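Local structure of iron dependent repressor (Sulfolobus solfataricus, 2X4H) at residues S9-R13 / K107-I113. The protein binds zinc and probably acts as a metal-dependent, DNA-binding transcription regulator of the DtxR/MntR family. Residues are numbered along the deposited sequence; the frame is centred on the assembly and turned at random.
Sequences SNLSR and KQFDYLI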
loop_
_atom_site.group_PDB
_atom_site.type_symbol
_atom_site.label_atom_id
_atom_site.label_comp_id
_atom_site.label_asym_id
_atom_site.label_seq_id
_atom_site.Cartn_x
_atom_site.Cartn_y
_atom_site.Cartn_z
ATOM N N SER C 9 11.400 -7.605 -7.726
ATOM C CA SER C 9 11.780 -6.789 -6.533
ATOM C C SER C 9 10.646 -5.871 -6.063
ATOM O O SER C 9 10.743 -4.642 -6.196
ATOM C CB SER C 9 13.023 -5.952 -6.825
ATOM O OG SER C 9 13.405 -5.202 -5.698
ATOM N N ASN C 10 9.583 -6.470 -5.515
ATOM C CA ASN C 10 8.491 -5.732 -4.845
ATOM C C ASN C 10 8.090 -4.459 -5.581
ATOM O O ASN C 10 8.140 -3.356 -5.036
ATOM C CB ASN C 10 8.880 -5.417 -3.398
ATOM C CG ASN C 10 7.672 -5.109 -2.523
ATOM O OD1 ASN C 10 6.751 -5.924 -2.405
ATOM N ND2 ASN C 10 7.677 -3.941 -1.897
ATOM N N LEU C 11 7.741 -4.625 -6.847
ATOM C CA LEU C 11 7.265 -3.540 -7.697
ATOM C C LEU C 11 6.413 -4.221 -8.730
ATOM O O LEU C 11 6.902 -5.062 -9.474
ATOM C CB LEU C 11 8.396 -2.786 -8.394
ATOM C CG LEU C 11 7.945 -1.661 -9.355
ATOM C CD1 LEU C 11 7.404 -0.439 -8.592
ATOM C CD2 LEU C 11 9.063 -1.217 -10.302
ATOM N N SER C 12 5.137 -3.881 -8.788
ATOM C CA SER C 12 4.271 -4.590 -9.703
ATOM C C SER C 12 4.382 -3.944 -11.076
ATOM O O SER C 12 4.930 -2.854 -11.260
ATOM C CB SER C 12 2.805 -4.613 -9.206
ATOM O OG SER C 12 2.141 -3.399 -9.522
ATOM N N ARG C 13 3.825 -4.648 -12.030
ATOM C CA ARG C 13 3.747 -4.195 -13.393
ATOM C C ARG C 13 2.878 -2.934 -13.525
ATOM O O ARG C 13 3.219 -2.018 -14.269
ATOM C CB ARG C 13 3.199 -5.361 -14.206
ATOM C CG ARG C 13 2.806 -5.074 -15.620
ATOM C CD ARG C 13 3.963 -5.036 -16.537
ATOM N NE ARG C 13 4.798 -6.231 -16.470
ATOM C CZ ARG C 13 5.966 -6.295 -17.087
ATOM N NH1 ARG C 13 6.387 -5.259 -17.790
ATOM N NH2 ARG C 13 6.713 -7.363 -16.983
ATOM N N LYS C 107 6.868 -11.215 -19.094
ATOM C CA LYS C 107 6.007 -10.283 -18.350
ATOM C C LYS C 107 5.216 -10.990 -17.246
ATOM O O LYS C 107 4.882 -10.371 -16.240
ATOM C CB LYS C 107 5.054 -9.502 -19.270
ATOM C CG LYS C 107 5.736 -8.396 -20.065
ATOM C CD LYS C 107 4.736 -7.578 -20.895
ATOM C CE LYS C 107 5.459 -6.527 -21.728
ATOM N NZ LYS C 107 4.858 -6.357 -23.079
ATOM N N GLN C 108 4.967 -12.285 -17.397
ATOM C CA GLN C 108 4.236 -13.028 -16.366
ATOM C C GLN C 108 5.004 -13.278 -15.061
ATOM O O GLN C 108 4.404 -13.673 -14.085
ATOM C CB GLN C 108 3.720 -14.363 -16.937
ATOM C CG GLN C 108 2.645 -14.177 -17.998
ATOM C CD GLN C 108 2.220 -15.469 -18.648
ATOM O OE1 GLN C 108 1.924 -16.455 -17.966
ATOM N NE2 GLN C 108 2.169 -15.471 -19.986
ATOM N N PHE C 109 6.318 -13.082 -15.027
ATOM C CA PHE C 109 7.065 -13.303 -13.776
ATOM C C PHE C 109 8.312 -12.433 -13.553
ATOM O O PHE C 109 8.860 -12.433 -12.447
ATOM C CB PHE C 109 7.445 -14.790 -13.635
ATOM C CG PHE C 109 8.375 -15.294 -14.697
ATOM C CD1 PHE C 109 9.746 -15.389 -14.459
ATOM C CD2 PHE C 109 7.879 -15.716 -15.931
ATOM C CE1 PHE C 109 10.626 -15.862 -15.454
ATOM C CE2 PHE C 109 8.741 -16.185 -16.926
ATOM C CZ PHE C 109 10.120 -16.258 -16.686
ATOM N N ASP C 110 8.763 -11.708 -14.579
ATOM C CA ASP C 110 9.929 -10.830 -14.437
ATOM C C ASP C 110 9.902 -9.989 -13.178
ATOM O O ASP C 110 10.898 -9.930 -12.489
ATOM C CB ASP C 110 10.162 -9.941 -15.671
ATOM C CG ASP C 110 8.933 -9.181 -16.123
ATOM O OD1 ASP C 110 7.955 -9.004 -15.338
ATOM O OD2 ASP C 110 8.945 -8.732 -17.299
ATOM N N TYR C 111 8.758 -9.375 -12.879
ATOM C CA TYR C 111 8.590 -8.475 -11.722
ATOM C C TYR C 111 8.661 -9.175 -10.354
ATOM O O TYR C 111 8.748 -8.520 -9.331
ATOM C CB TYR C 111 7.251 -7.706 -11.831
ATOM C CG TYR C 111 6.008 -8.593 -11.697
ATOM C CD1 TYR C 111 5.297 -8.645 -10.497
ATOM C CD2 TYR C 111 5.558 -9.385 -12.759
ATOM C CE1 TYR C 111 4.178 -9.465 -10.354
ATOM C CE2 TYR C 111 4.448 -10.214 -12.623
ATOM C CZ TYR C 111 3.757 -10.239 -11.416
ATOM O OH TYR C 111 2.657 -11.039 -11.261
ATOM N N LEU C 112 8.626 -10.509 -10.334
ATOM C CA LEU C 112 8.725 -11.267 -9.075
ATOM C C LEU C 112 10.156 -11.727 -8.762
ATOM O O LEU C 112 10.421 -12.166 -7.652
ATOM C CB LEU C 112 7.760 -12.471 -9.110
ATOM C CG LEU C 112 6.303 -11.988 -9.034
ATOM C CD1 LEU C 112 5.334 -12.943 -9.705
ATOM C CD2 LEU C 112 5.858 -11.681 -7.578
ATOM N N ILE C 113 11.076 -11.634 -9.722
ATOM C CA ILE C 113 12.420 -12.179 -9.516
ATOM C C ILE C 113 13.237 -11.216 -8.651
ATOM O O ILE C 113 13.303 -10.040 -8.964
ATOM C CB ILE C 113 13.183 -12.436 -10.854
ATOM C CG1 ILE C 113 12.392 -13.361 -11.794
ATOM C CG2 ILE C 113 14.523 -13.083 -10.592
ATOM C CD1 ILE C 113 12.042 -14.679 -11.196
#
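Charge pairing carries the contact at one end, where Arg13 reaches from the start of helix 13-27 to Asp110. The arginine CG lies anti to the backbone N (chi1 170°) and the chain then bends twice, which sets NH2 in front of the carboxylate, 2.6 Å from OD1 and from OD2 of Asp110. The guanidinium and carboxylate planes lie 40° apart, and the N-H...OD2 angle is only 128°, so the hydrogen bond within the salt bridge is bent and weak. OD1 also takes a weak bond from the backbone N of Tyr111, and OD2 accepts a hydrogen bond from ND1 of the zinc ligand His85.

Van der Waals cover comes from Lys107, whose CG lies over one guanidinium face, nearer its margin than its centre and 3.4 Å from NH2 of Arg13. Farther along, CB of Tyr111 points at the 9-13 loop and touches the carbonyl O of Leu11 at 3.6 Å.

Backbone bonding closes the other end: N of Ser9 is shared weakly between O of Tyr111 (3.2 Å) and O of Ile113 (3.3 Å).

The whole is an interdomain contact of a DtxR/MntR-type repressor, joining the loop before helix 13-27 and that helix's first residue, in the N-terminal DNA-binding domain, to the metal-binding and dimerisation domain, with Asp110 in the second shell of a zinc site.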